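Local coordinates for protein saframycin Mx1 synthetase B (Legionella pneumophila subsp. pneumophila, PDB 3KXW) that is an enzyme of the AMP-binding (ANL) family whose pocket holds 5'-O-[(S)-(dodecanoyloxy)(hydroxy)phosphoryl]adenosine in this model, at residues R109-S114 and K139-P144; P267-D272 and W576-I581; L196-T201 and P379-K384; A54-A59 and L153-S158. One frame throughout, in Å; residues are numbered along the deposited sequence.

Interaction 1 (R109-S114 and K139-P144)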
loop_
_atom_site.group_PDB
_atom_site.type_symbol
_atom_site.label_atom_id
_atom_site.label_comp_id
_atom_site.label_asym_id
_atom_site.label_seq_id
_atom_site.Cartn_x
_atom_site.Cartn_y
_atom_site.Cartn_z
ATOM N N ARG A 109 -12.902 -13.718 6.198
ATOM C CA ARG A 109 -13.017 -12.885 7.396
ATOM C C ARG A 109 -13.615 -11.525 7.053
ATOM O O ARG A 109 -14.345 -10.958 7.842
ATOM C CB ARG A 109 -11.666 -12.720 8.106
ATOM C CG ARG A 109 -11.119 -13.999 8.720
ATOM C CD ARG A 109 -9.642 -13.860 9.110
ATOM N NE ARG A 109 -9.081 -15.183 9.362
ATOM C CZ ARG A 109 -9.271 -15.854 10.491
ATOM N NH1 ARG A 109 -9.961 -15.300 11.479
ATOM N NH2 ARG A 109 -8.758 -17.070 10.645
ATOM N N ILE A 110 -13.308 -11.016 5.866
ATOM C CA ILE A 110 -13.861 -9.738 5.422
ATOM C C ILE A 110 -15.359 -9.864 5.114
ATOM O O ILE A 110 -16.168 -9.008 5.485
ATOM C CB ILE A 110 -13.060 -9.176 4.240
ATOM C CG1 ILE A 110 -11.741 -8.603 4.759
ATOM C CG2 ILE A 110 -13.852 -8.101 3.498
ATOM C CD1 ILE A 110 -10.779 -8.127 3.666
ATOM N N VAL A 111 -15.739 -10.958 4.475
ATOM C CA VAL A 111 -17.158 -11.212 4.259
ATOM C C VAL A 111 -17.934 -11.313 5.573
ATOM O O VAL A 111 -19.010 -10.753 5.706
ATOM C CB VAL A 111 -17.393 -12.464 3.369
ATOM C CG1 VAL A 111 -18.897 -12.884 3.367
ATOM C CG2 VAL A 111 -16.899 -12.188 1.964
ATOM N N THR A 112 -17.385 -12.018 6.548
ATOM C CA THR A 112 -18.086 -12.166 7.817
ATOM C C THR A 112 -18.253 -10.818 8.525
ATOM O O THR A 112 -19.288 -10.546 9.113
ATOM C CB THR A 112 -17.345 -13.152 8.708
ATOM O OG1 THR A 112 -17.246 -14.412 8.012
ATOM C CG2 THR A 112 -18.082 -13.343 10.055
ATOM N N ASN A 113 -17.218 -9.988 8.466
ATOM C CA ASN A 113 -17.251 -8.685 9.113
ATOM C C ASN A 113 -18.220 -7.720 8.407
ATOM O O ASN A 113 -19.092 -7.122 9.045
ATOM C CB ASN A 113 -15.824 -8.106 9.197
ATOM C CG ASN A 113 -15.762 -6.755 9.910
ATOM O OD1 ASN A 113 -16.260 -6.589 11.029
ATOM N ND2 ASN A 113 -15.144 -5.790 9.265
ATOM N N SER A 114 -18.079 -7.600 7.091
ATOM C CA SER A 114 -18.763 -6.552 6.335
ATOM C C SER A 114 -20.164 -6.938 5.852
ATOM O O SER A 114 -20.938 -6.062 5.484
ATOM C CB SER A 114 -17.915 -6.119 5.131
ATOM O OG SER A 114 -17.821 -7.161 4.184
ATOM N N LYS A 139 -22.834 -17.884 -6.308
ATOM C CA LYS A 139 -22.524 -17.299 -5.004
ATOM C C LYS A 139 -21.048 -17.474 -4.655
ATOM O O LYS A 139 -20.449 -18.502 -4.960
ATOM C CB LYS A 139 -23.405 -17.918 -3.919
ATOM C CG LYS A 139 -24.869 -17.568 -4.084
ATOM C CD LYS A 139 -25.731 -18.203 -3.022
ATOM C CE LYS A 139 -27.200 -17.909 -3.296
ATOM N NZ LYS A 139 -27.909 -17.617 -2.018
ATOM N N PHE A 140 -20.458 -16.446 -4.047
ATOM C CA PHE A 140 -19.108 -16.547 -3.517
ATOM C C PHE A 140 -19.179 -16.432 -1.998
ATOM O O PHE A 140 -19.671 -15.436 -1.475
ATOM C CB PHE A 140 -18.210 -15.437 -4.096
ATOM C CG PHE A 140 -16.878 -15.308 -3.396
ATOM C CD1 PHE A 140 -15.922 -16.307 -3.519
ATOM C CD2 PHE A 140 -16.589 -14.193 -2.617
ATOM C CE1 PHE A 140 -14.698 -16.201 -2.885
ATOM C CE2 PHE A 140 -15.358 -14.079 -1.960
ATOM C CZ PHE A 140 -14.413 -15.081 -2.097
ATOM N N LEU A 141 -18.718 -17.462 -1.291
ATOM C CA LEU A 141 -18.876 -17.502 0.159
ATOM C C LEU A 141 -20.262 -17.024 0.576
ATOM O O LEU A 141 -20.409 -16.144 1.439
ATOM C CB LEU A 141 -17.776 -16.679 0.840
ATOM C CG LEU A 141 -16.316 -16.954 0.463
ATOM C CD1 LEU A 141 -15.413 -15.993 1.234
ATOM C CD2 LEU A 141 -15.898 -18.422 0.753
ATOM N N LYS A 142 -21.279 -17.605 -0.063
ATOM C CA LYS A 142 -22.699 -17.357 0.217
ATOM C C LYS A 142 -23.233 -16.001 -0.207
ATOM O O LYS A 142 -24.380 -15.687 0.075
ATOM C CB LYS A 142 -23.047 -17.577 1.693
ATOM C CG LYS A 142 -22.512 -18.860 2.275
ATOM C CD LYS A 142 -22.964 -19.011 3.716
ATOM C CE LYS A 142 -22.185 -20.112 4.416
ATOM N NZ LYS A 142 -22.654 -20.296 5.825
ATOM N N ILE A 143 -22.410 -15.194 -0.869
ATOM C CA ILE A 143 -22.870 -13.880 -1.315
ATOM C C ILE A 143 -23.247 -13.953 -2.784
ATOM O O ILE A 143 -22.451 -14.413 -3.594
ATOM C CB ILE A 143 -21.769 -12.795 -1.185
ATOM C CG1 ILE A 143 -21.085 -12.852 0.180
ATOM C CG2 ILE A 143 -22.376 -11.416 -1.445
ATOM C CD1 ILE A 143 -22.067 -12.751 1.342
ATOM N N PRO A 144 -24.452 -13.492 -3.140
ATOM C CA PRO A 144 -24.821 -13.517 -4.559
ATOM C C PRO A 144 -23.801 -12.750 -5.401
ATOM O O PRO A 144 -23.407 -11.632 -5.047
ATOM C CB PRO A 144 -26.175 -12.798 -4.588
ATOM C CG PRO A 144 -26.759 -13.044 -3.236
ATOM C CD PRO A 144 -25.574 -13.070 -2.280
#

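Interaction 2 (P267-D272 and W576-I581)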
loop_
_atom_site.group_PDB
_atom_site.type_symbol
_atom_site.label_atom_id
_atom_site.label_comp_id
_atom_site.label_asym_id
_atom_site.label_seq_id
_atom_site.Cartn_x
_atom_site.Cartn_y
_atom_site.Cartn_z
ATOM N N PRO A 267 6.151 2.211 -1.730
ATOM C CA PRO A 267 6.909 2.024 -0.486
ATOM C C PRO A 267 8.397 2.002 -0.790
ATOM O O PRO A 267 8.815 1.741 -1.918
ATOM C CB PRO A 267 6.465 0.624 0.005
ATOM C CG PRO A 267 5.182 0.353 -0.717
ATOM C CD PRO A 267 5.351 1.027 -2.066
ATOM N N ASN A 268 9.187 2.282 0.227
ATOM C CA ASN A 268 10.638 2.377 0.088
ATOM C C ASN A 268 11.270 1.173 -0.631
ATOM O O ASN A 268 12.146 1.339 -1.473
ATOM C CB ASN A 268 11.215 2.502 1.494
ATOM C CG ASN A 268 12.693 2.782 1.492
ATOM O OD1 ASN A 268 13.108 3.929 1.349
ATOM N ND2 ASN A 268 13.494 1.743 1.689
ATOM N N PHE A 269 10.832 -0.045 -0.307
ATOM C CA PHE A 269 11.482 -1.240 -0.877
ATOM C C PHE A 269 11.592 -1.230 -2.418
ATOM O O PHE A 269 12.521 -1.815 -2.995
ATOM C CB PHE A 269 10.752 -2.519 -0.443
ATOM C CG PHE A 269 9.627 -2.892 -1.359
ATOM C CD1 PHE A 269 9.860 -3.680 -2.474
ATOM C CD2 PHE A 269 8.333 -2.428 -1.116
ATOM C CE1 PHE A 269 8.837 -4.000 -3.346
ATOM C CE2 PHE A 269 7.306 -2.754 -1.989
ATOM C CZ PHE A 269 7.564 -3.540 -3.102
ATOM N N ALA A 270 10.627 -0.605 -3.093
ATOM C CA ALA A 270 10.565 -0.757 -4.547
ATOM C C ALA A 270 11.719 -0.034 -5.257
ATOM O O ALA A 270 12.136 -0.427 -6.364
ATOM C CB ALA A 270 9.197 -0.293 -5.087
ATOM N N TYR A 271 12.248 1.008 -4.622
ATOM C CA TYR A 271 13.412 1.694 -5.164
ATOM C C TYR A 271 14.652 0.767 -5.086
ATOM O O TYR A 271 15.429 0.662 -6.035
ATOM C CB TYR A 271 13.610 3.076 -4.495
ATOM C CG TYR A 271 12.442 4.033 -4.755
ATOM C CD1 TYR A 271 12.274 4.631 -5.993
ATOM C CD2 TYR A 271 11.512 4.311 -3.763
ATOM C CE1 TYR A 271 11.206 5.490 -6.256
ATOM C CE2 TYR A 271 10.433 5.163 -4.005
ATOM C CZ TYR A 271 10.286 5.746 -5.252
ATOM O OH TYR A 271 9.235 6.582 -5.498
ATOM N N ASP A 272 14.799 0.060 -3.973
ATOM C CA ASP A 272 15.874 -0.908 -3.829
ATOM C C ASP A 272 15.712 -2.026 -4.825
ATOM O O ASP A 272 16.686 -2.542 -5.356
ATOM C CB ASP A 272 15.878 -1.513 -2.435
ATOM C CG ASP A 272 16.441 -0.569 -1.396
ATOM O OD1 ASP A 272 17.513 0.019 -1.628
ATOM O OD2 ASP A 272 15.791 -0.416 -0.355
ATOM N N TRP A 576 20.875 -13.449 -0.370
ATOM C CA TRP A 576 20.386 -12.351 -1.200
ATOM C C TRP A 576 19.932 -11.266 -0.231
ATOM O O TRP A 576 19.237 -11.564 0.741
ATOM C CB TRP A 576 19.207 -12.873 -2.025
ATOM C CG TRP A 576 18.440 -11.890 -2.888
ATOM C CD1 TRP A 576 18.654 -11.619 -4.208
ATOM C CD2 TRP A 576 17.273 -11.142 -2.507
ATOM N NE1 TRP A 576 17.710 -10.718 -4.669
ATOM C CE2 TRP A 576 16.852 -10.412 -3.639
ATOM C CE3 TRP A 576 16.546 -11.016 -1.315
ATOM C CZ2 TRP A 576 15.743 -9.557 -3.610
ATOM C CZ3 TRP A 576 15.446 -10.160 -1.282
ATOM C CH2 TRP A 576 15.058 -9.445 -2.424
ATOM N N GLN A 577 20.334 -10.026 -0.488
ATOM C CA GLN A 577 19.933 -8.892 0.346
ATOM C C GLN A 577 19.334 -7.799 -0.530
ATOM O O GLN A 577 20.036 -7.179 -1.339
ATOM C CB GLN A 577 21.132 -8.327 1.115
ATOM C CG GLN A 577 21.757 -9.286 2.134
ATOM C CD GLN A 577 20.998 -9.330 3.450
ATOM O OE1 GLN A 577 19.816 -8.993 3.507
ATOM N NE2 GLN A 577 21.675 -9.743 4.519
ATOM N N LEU A 578 18.041 -7.554 -0.364
ATOM C CA LEU A 578 17.329 -6.579 -1.199
ATOM C C LEU A 578 18.028 -5.224 -1.278
ATOM O O LEU A 578 18.129 -4.624 -2.355
ATOM C CB LEU A 578 15.895 -6.395 -0.688
ATOM C CG LEU A 578 15.082 -5.264 -1.311
ATOM C CD1 LEU A 578 15.007 -5.421 -2.809
ATOM C CD2 LEU A 578 13.687 -5.252 -0.704
ATOM N N ASN A 579 18.505 -4.737 -0.142
ATOM C CA ASN A 579 18.968 -3.355 -0.093
ATOM C C ASN A 579 20.465 -3.195 -0.277
ATOM O O ASN A 579 20.998 -2.098 -0.133
ATOM C CB ASN A 579 18.451 -2.619 1.152
ATOM C CG ASN A 579 19.009 -3.159 2.429
ATOM O OD1 ASN A 579 20.002 -3.895 2.443
ATOM N ND2 ASN A 579 18.380 -2.788 3.528
ATOM N N LYS A 580 21.126 -4.296 -0.638
ATOM C CA LYS A 580 22.565 -4.281 -0.886
ATOM C C LYS A 580 22.875 -4.411 -2.366
ATOM O O LYS A 580 22.186 -5.113 -3.102
ATOM C CB LYS A 580 23.271 -5.406 -0.119
ATOM C CG LYS A 580 23.790 -4.988 1.238
ATOM C CD LYS A 580 25.223 -5.487 1.413
ATOM C CE LYS A 580 25.380 -6.898 0.842
ATOM N NZ LYS A 580 26.781 -7.401 0.987
ATOM N N ILE A 581 23.924 -3.730 -2.793
ATOM C CA ILE A 581 24.349 -3.771 -4.179
ATOM C C ILE A 581 25.433 -4.824 -4.340
ATOM O O ILE A 581 26.377 -4.842 -3.550
ATOM C CB ILE A 581 24.903 -2.406 -4.602
ATOM C CG1 ILE A 581 23.768 -1.375 -4.631
ATOM C CG2 ILE A 581 25.584 -2.499 -5.946
ATOM C CD1 ILE A 581 24.259 0.056 -4.765
HETATM O O HOH W 1 19.627 0.287 0.190
HETATM O O HOH W 2 19.321 -2.919 -4.090
#

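Interaction 3 (L196-T201 and P379-K384)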
loop_
_atom_site.group_PDB
_atom_site.type_symbol
_atom_site.label_atom_id
_atom_site.label_comp_id
_atom_site.label_asym_id
_atom_site.label_seq_id
_atom_site.Cartn_x
_atom_site.Cartn_y
_atom_site.Cartn_z
ATOM N N LEU A 196 -8.341 13.833 -0.827
ATOM C CA LEU A 196 -8.036 14.064 -2.234
ATOM C C LEU A 196 -7.590 15.495 -2.462
ATOM O O LEU A 196 -6.711 15.743 -3.253
ATOM C CB LEU A 196 -9.233 13.754 -3.157
ATOM C CG LEU A 196 -9.775 12.320 -3.133
ATOM C CD1 LEU A 196 -10.862 12.108 -4.158
ATOM C CD2 LEU A 196 -8.673 11.231 -3.225
ATOM N N ASN A 197 -8.225 16.438 -1.787
ATOM C CA ASN A 197 -7.820 17.835 -1.919
ATOM C C ASN A 197 -6.446 18.079 -1.297
ATOM O O ASN A 197 -5.619 18.823 -1.839
ATOM C CB ASN A 197 -8.839 18.759 -1.248
ATOM C CG ASN A 197 -8.381 20.217 -1.248
ATOM O OD1 ASN A 197 -8.182 20.810 -2.309
ATOM N ND2 ASN A 197 -8.210 20.789 -0.062
ATOM N N LYS A 198 -6.209 17.461 -0.152
ATOM C CA LYS A 198 -4.920 17.601 0.499
ATOM C C LYS A 198 -3.801 17.022 -0.377
ATOM O O LYS A 198 -2.729 17.614 -0.490
ATOM C CB LYS A 198 -4.927 16.933 1.869
ATOM C CG LYS A 198 -5.619 17.764 2.934
ATOM C CD LYS A 198 -5.844 16.921 4.186
ATOM C CE LYS A 198 -6.153 17.791 5.401
ATOM N NZ LYS A 198 -7.384 18.611 5.275
ATOM N N ILE A 199 -4.064 15.882 -1.006
ATOM C CA ILE A 199 -3.095 15.251 -1.907
ATOM C C ILE A 199 -2.839 16.102 -3.158
ATOM O O ILE A 199 -1.682 16.383 -3.515
ATOM C CB ILE A 199 -3.564 13.831 -2.328
ATOM C CG1 ILE A 199 -3.713 12.933 -1.087
ATOM C CG2 ILE A 199 -2.618 13.210 -3.363
ATOM C CD1 ILE A 199 -4.400 11.588 -1.362
ATOM N N PHE A 200 -3.911 16.502 -3.834
ATOM C CA PHE A 200 -3.782 17.333 -5.037
ATOM C C PHE A 200 -2.984 18.598 -4.736
ATOM O O PHE A 200 -2.121 19.028 -5.523
ATOM C CB PHE A 200 -5.170 17.685 -5.594
ATOM C CG PHE A 200 -5.143 18.376 -6.926
ATOM C CD1 PHE A 200 -5.297 17.650 -8.103
ATOM C CD2 PHE A 200 -4.984 19.753 -7.008
ATOM C CE1 PHE A 200 -5.284 18.289 -9.342
ATOM C CE2 PHE A 200 -4.972 20.399 -8.244
ATOM C CZ PHE A 200 -5.134 19.667 -9.405
ATOM N N THR A 201 -3.264 19.186 -3.586
ATOM C CA THR A 201 -2.644 20.448 -3.217
ATOM C C THR A 201 -1.205 20.271 -2.797
ATOM O O THR A 201 -0.318 20.985 -3.281
ATOM C CB THR A 201 -3.400 21.108 -2.075
ATOM O OG1 THR A 201 -4.682 21.504 -2.552
ATOM C CG2 THR A 201 -2.653 22.325 -1.591
ATOM N N PRO A 379 3.433 18.488 8.826
ATOM C CA PRO A 379 2.043 18.062 9.049
ATOM C C PRO A 379 1.095 18.709 8.050
ATOM O O PRO A 379 1.053 19.940 7.947
ATOM C CB PRO A 379 1.744 18.572 10.457
ATOM C CG PRO A 379 3.094 18.610 11.148
ATOM C CD PRO A 379 4.056 19.029 10.050
ATOM N N ILE A 380 0.348 17.894 7.312
ATOM C CA ILE A 380 -0.688 18.386 6.418
ATOM C C ILE A 380 -2.026 18.242 7.124
ATOM O O ILE A 380 -2.841 19.155 7.077
ATOM C CB ILE A 380 -0.669 17.614 5.097
ATOM C CG1 ILE A 380 0.646 17.898 4.364
ATOM C CG2 ILE A 380 -1.899 17.963 4.232
ATOM C CD1 ILE A 380 0.981 16.901 3.276
ATOM N N GLN A 381 -2.256 17.088 7.765
ATOM C CA GLN A 381 -3.278 16.981 8.788
ATOM C C GLN A 381 -2.623 17.440 10.079
ATOM O O GLN A 381 -1.410 17.399 10.188
ATOM C CB GLN A 381 -3.773 15.541 8.936
ATOM C CG GLN A 381 -4.344 14.978 7.630
ATOM C CD GLN A 381 -5.100 13.673 7.822
ATOM O OE1 GLN A 381 -5.850 13.494 8.796
ATOM N NE2 GLN A 381 -4.897 12.750 6.900
ATOM N N GLU A 382 -3.414 17.882 11.057
ATOM C CA GLU A 382 -2.836 18.239 12.355
ATOM C C GLU A 382 -2.187 17.015 13.017
ATOM O O GLU A 382 -2.822 15.964 13.134
ATOM C CB GLU A 382 -3.882 18.851 13.293
ATOM C CG GLU A 382 -3.345 19.009 14.746
ATOM C CD GLU A 382 -4.405 19.513 15.743
ATOM O OE1 GLU A 382 -5.354 20.201 15.312
ATOM O OE2 GLU A 382 -4.278 19.222 16.951
ATOM N N VAL A 383 -0.936 17.165 13.466
ATOM C CA VAL A 383 -0.179 16.078 14.094
ATOM C C VAL A 383 0.297 16.512 15.483
ATOM O O VAL A 383 0.901 17.573 15.627
ATOM C CB VAL A 383 1.083 15.716 13.260
ATOM C CG1 VAL A 383 2.047 14.842 14.082
ATOM C CG2 VAL A 383 0.694 15.028 11.968
ATOM N N LYS A 384 -0.017 15.731 16.508
ATOM C CA LYS A 384 0.547 15.935 17.837
ATOM C C LYS A 384 1.361 14.726 18.284
ATOM O O LYS A 384 1.020 13.590 17.970
ATOM C CB LYS A 384 -0.560 16.218 18.866
ATOM C CG LYS A 384 -1.083 17.631 18.793
ATOM C CD LYS A 384 -2.034 17.908 19.945
ATOM C CE LYS A 384 -2.638 19.312 19.843
ATOM N NZ LYS A 384 -1.597 20.302 19.518
#

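Interaction 4 (A54-A59 and L153-S158)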
loop_
_atom_site.group_PDB
_atom_site.type_symbol
_atom_site.label_atom_id
_atom_site.label_comp_id
_atom_site.label_asym_id
_atom_site.label_seq_id
_atom_site.Cartn_x
_atom_site.Cartn_y
_atom_site.Cartn_z
ATOM N N ALA A 54 -24.268 0.966 -11.199
ATOM C CA ALA A 54 -25.166 1.391 -10.126
ATOM C C ALA A 54 -26.625 0.985 -10.407
ATOM O O ALA A 54 -27.356 0.583 -9.497
ATOM C CB ALA A 54 -25.038 2.910 -9.863
ATOM N N ALA A 55 -27.052 1.094 -11.658
ATOM C CA ALA A 55 -28.441 0.750 -11.989
ATOM C C ALA A 55 -28.674 -0.752 -11.776
ATOM O O ALA A 55 -29.741 -1.173 -11.333
ATOM C CB ALA A 55 -28.757 1.136 -13.434
ATOM N N THR A 56 -27.673 -1.551 -12.126
ATOM C CA THR A 56 -27.733 -2.983 -11.883
ATOM C C THR A 56 -27.798 -3.304 -10.385
ATOM O O THR A 56 -28.620 -4.115 -9.944
ATOM C CB THR A 56 -26.540 -3.705 -12.518
ATOM O OG1 THR A 56 -26.495 -3.396 -13.914
ATOM C CG2 THR A 56 -26.667 -5.205 -12.317
ATOM N N LEU A 57 -26.946 -2.657 -9.594
ATOM C CA LEU A 57 -26.996 -2.851 -8.141
ATOM C C LEU A 57 -28.383 -2.508 -7.585
ATOM O O LEU A 57 -28.963 -3.240 -6.779
ATOM C CB LEU A 57 -25.908 -1.988 -7.453
ATOM C CG LEU A 57 -24.465 -2.450 -7.641
ATOM C CD1 LEU A 57 -23.468 -1.431 -7.036
ATOM C CD2 LEU A 57 -24.259 -3.845 -7.021
ATOM N N GLN A 58 -28.917 -1.374 -8.021
ATOM C CA GLN A 58 -30.242 -0.965 -7.589
ATOM C C GLN A 58 -31.308 -1.974 -8.038
ATOM O O GLN A 58 -32.202 -2.338 -7.250
ATOM C CB GLN A 58 -30.541 0.445 -8.102
ATOM C CG GLN A 58 -29.721 1.522 -7.404
ATOM C CD GLN A 58 -29.863 2.886 -8.063
ATOM O OE1 GLN A 58 -30.147 2.992 -9.258
ATOM N NE2 GLN A 58 -29.636 3.928 -7.292
ATOM N N ALA A 59 -31.190 -2.457 -9.275
ATOM C CA ALA A 59 -32.168 -3.397 -9.811
ATOM C C ALA A 59 -32.128 -4.703 -9.036
ATOM O O ALA A 59 -33.139 -5.408 -8.936
ATOM C CB ALA A 59 -31.908 -3.668 -11.302
ATOM N N LEU A 153 -24.190 -1.085 -21.161
ATOM C CA LEU A 153 -24.319 0.365 -21.142
ATOM C C LEU A 153 -25.756 0.846 -21.354
ATOM O O LEU A 153 -26.101 1.973 -20.993
ATOM C CB LEU A 153 -23.350 0.997 -22.159
ATOM C CG LEU A 153 -21.871 0.999 -21.707
ATOM C CD1 LEU A 153 -20.879 1.305 -22.857
ATOM C CD2 LEU A 153 -21.629 1.965 -20.533
ATOM N N ASN A 154 -26.608 -0.005 -21.914
ATOM C CA ASN A 154 -28.016 0.371 -22.044
ATOM C C ASN A 154 -28.737 0.463 -20.689
ATOM O O ASN A 154 -29.905 0.842 -20.632
ATOM C CB ASN A 154 -28.774 -0.560 -23.014
ATOM C CG ASN A 154 -28.870 -1.986 -22.507
ATOM O OD1 ASN A 154 -28.717 -2.239 -21.307
ATOM N ND2 ASN A 154 -29.111 -2.940 -23.425
ATOM N N ARG A 155 -28.051 0.122 -19.600
ATOM C CA ARG A 155 -28.636 0.333 -18.271
ATOM C C ARG A 155 -28.322 1.706 -17.678
ATOM O O ARG A 155 -28.984 2.119 -16.727
ATOM C CB ARG A 155 -28.202 -0.767 -17.283
ATOM C CG ARG A 155 -28.293 -2.170 -17.844
ATOM C CD ARG A 155 -29.592 -2.915 -17.511
ATOM N NE ARG A 155 -30.678 -2.126 -16.915
ATOM C CZ ARG A 155 -31.712 -1.594 -17.576
ATOM N NH1 ARG A 155 -31.829 -1.717 -18.902
ATOM N NH2 ARG A 155 -32.638 -0.923 -16.905
ATOM N N SER A 156 -27.320 2.406 -18.229
ATOM C CA SER A 156 -26.878 3.676 -17.642
ATOM C C SER A 156 -28.049 4.624 -17.346
ATOM O O SER A 156 -28.120 5.212 -16.266
ATOM C CB SER A 156 -25.841 4.389 -18.525
ATOM O OG SER A 156 -24.722 3.551 -18.814
ATOM N N SER A 157 -28.959 4.775 -18.304
ATOM C CA SER A 157 -30.014 5.780 -18.161
ATOM C C SER A 157 -31.035 5.346 -17.120
ATOM O O SER A 157 -31.898 6.126 -16.733
ATOM C CB SER A 157 -30.716 6.067 -19.505
ATOM O OG SER A 157 -31.498 4.959 -19.918
ATOM N N SER A 158 -30.942 4.101 -16.664
ATOM C CA SER A 158 -31.854 3.639 -15.635
ATOM C C SER A 158 -31.400 4.001 -14.213
ATOM O O SER A 158 -32.131 3.771 -13.247
ATOM C CB SER A 158 -32.100 2.140 -15.754
ATOM O OG SER A 158 -32.969 1.861 -16.848
HETATM O O HOH W 3 -32.113 2.324 -10.988
#

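Interaction 1 (R109-S114 and K139-P144)
The contact of Val111 with Leu141 and Ile143 is mainly apolar, with no hydrogen bond between the segments. The two methyls of Val111 divide the work. CG1, placed opposite the backbone N (chi1 169°), meets the end of Ile143 tip to tip, 3.8 Å from its CD1. CG2 lies against the Leu141 branch, 4.1 Å from CD1. A branched, compact valine suits a helix face that must touch two neighbours at once, and its side chain also rests on Leu69 of strand 67-71.

Backbone hydrogen bonds give the second segment its shape. Phe140 N donates to Ile143 O at 2.9 Å and Ile143 N returns a bond to Phe140 O at 2.8 Å, closing a two-residue hairpin. Leu141 and Lys142 take the positive phi values of a type I' turn. Leu141 folds back so that its CG stands 3.6 Å above the plane of the Phe140 ring, over the centre. That ring packs on side chains of the sheet, Leu69, Leu71, Val119 and Met121.

The result is a layered alpha/beta packing: helix 101-114, which links parallel strands 91-95 and 118-121 in a beta-alpha-beta crossover, meets a type I' beta hairpin at the border of the same sheet.

Interaction 2 (P267-D272 and W576-I581)
Leu578 O receives the shortest polar bond here, 2.7 Å from a water that also donates to Asp272 O at 2.9 Å. The water ties a carbonyl of helix 269-277 to one in the turn near the end of the modelled chain. A second water links the side chain of the same aspartate to the residue after Leu578, donating to Asp272 OD1 at 2.8 Å and to Asn579 O. The other carboxylate oxygen, OD2, is hydrogen-bonded to Thr305 OG1, so both oxygens of this buried aspartate have partners. The Asp272 and Asn579 side chains lie side by side and point the same way, their planes 74° apart, with Asp272 CG 3.8 Å from Asn579 CB.

Leu578 supplies the apolar part. With CG opposite the backbone N (chi1 171°), it sends its two methyls to different residues: CD2 comes to 4.0 Å from Phe269 CB, and CD1 rests by Asp272 CB at the same distance. A leucine suits this buried spot, where Phe526 also packs.

Gln577 to Lys580 form a type I turn, closed by a bond from Lys580 N to Gln577 O. Lys276 of helix 269-277 reaches the carbonyls of Gln577 and Lys580 and makes a cation-pi contact with Trp576. Strand 574-577 edges the C-terminal sheet; docking of the following turn on helix 269-277 is consistent with an interface between the large and small domains of the ANL fold.

Interaction 3 (L196-T201 and P379-K384)
Lys198, in the middle of a regular helical turn, and Ile380, in the link between strands 378-379 and 382-386, have the nearest CA atoms of the two segments, 7.3 Å apart. Inside the helix, Asn197 O takes two bonds, from Thr201 N at 3.0 Å and Thr201 OG1 at 2.9 Å, which arrive from opposite faces of the carbonyl plane. On the other side, Ile380 and Gln381 are held by backbone bonds to Val336 before the chain enters the antiparallel sheet.

The side-chain contact is made by the aliphatic part of Lys198. Its methylenes and the Ile380 side chain slide past each other in opposite directions, with Lys198 CG 3.9 Å from Ile380 CG2 and CB and CD flanking the same methyl. A long lysine suits this partly exposed place because it can cover the isoleucine and still put its charge elsewhere. The chain runs nearly straight until chi4 (61°), where it bends and takes NZ to a salt bridge with Asp194, one turn earlier in the helix. At the bend, Lys198 CE passes 4.0 Å from Gln381 CG, the two chains crossing at about a right angle.

Gln381 is buried, and its amide is well supplied: OE1 is bonded to Ser406 OG and NE2 to the carbonyls of Leu335 and Ala332. Ile199, beside Lys198, points away from this link and touches the bound 5'-O-[(S)-(dodecanoyloxy)(hydroxy)phosphoryl]adenosine, so the contact appears to lie behind the part of the ligand pocket lined by Ile199 in this AMP-binding fold.

Interaction 4 (A54-A59 and L153-S158)
Ala55 meets Arg155 and Ser158 where the last turns of helix 43-59 pack against a 3-10 segment in the connection between strands 143-147 and 169-174, a peripheral helix-to-loop contact of the AMP-binding domain. Its CB is pressed to 3.4 Å from Arg155 O and lies 4.2 Å from Ser158 CB. The small alanine side chain suits such closeness: the CA atoms of Ala55 and Ser158 are 5.8 Å apart. The carbonyl of Arg155 is meanwhile used by its own segment, accepting from Ser158 N at 2.8 Å in an i to i+3 bond typical of 3-10 geometry.

Thr56 comes next and lies at the margin. Its hydroxyl is turned back along the helix to Ala52 O, a common solution for threonine in a helix, and passes the aliphatic start of Arg155 at a loose 4.5 Å between OG1 and CG.

Gln58 reaches across by water. Its chain is extended at chi2 (171°), bringing the amide to the level of the 3-10 segment's end, where a water donates to Gln58 OE1 and to Ser158 O, each at 2.7 Å. The amide nitrogen NE2 bonds Gln160 O, so a single glutamine holds two nearby points of the loop.

Ala59 finishes the helix, its N donating to Ala55 O at 2.8 Å.

In the fold
Interactions 1, 3 and 4 all join parts of the AMP-binding region, while interaction 2 joins segments more than 300 residues apart, 267-272 and 576-581. Interaction 3 is nearest the bound ligand: Ile199 touches it, and the Ile380 side chain is about 8 Å away. Phe269 of interaction 2 stands about 11 Å from the same ligand. The segments of interactions 2 and 3 alternate along the sequence, and their centres are 28 Å apart. Interaction 1 falls, in sequence, between the two segments of interaction 4, and these two share one side of the molecule, with nearest atoms about 8 Å apart. Interactions 2 and 4, with centres 46 Å apart, lie on opposite sides of the chain's centre.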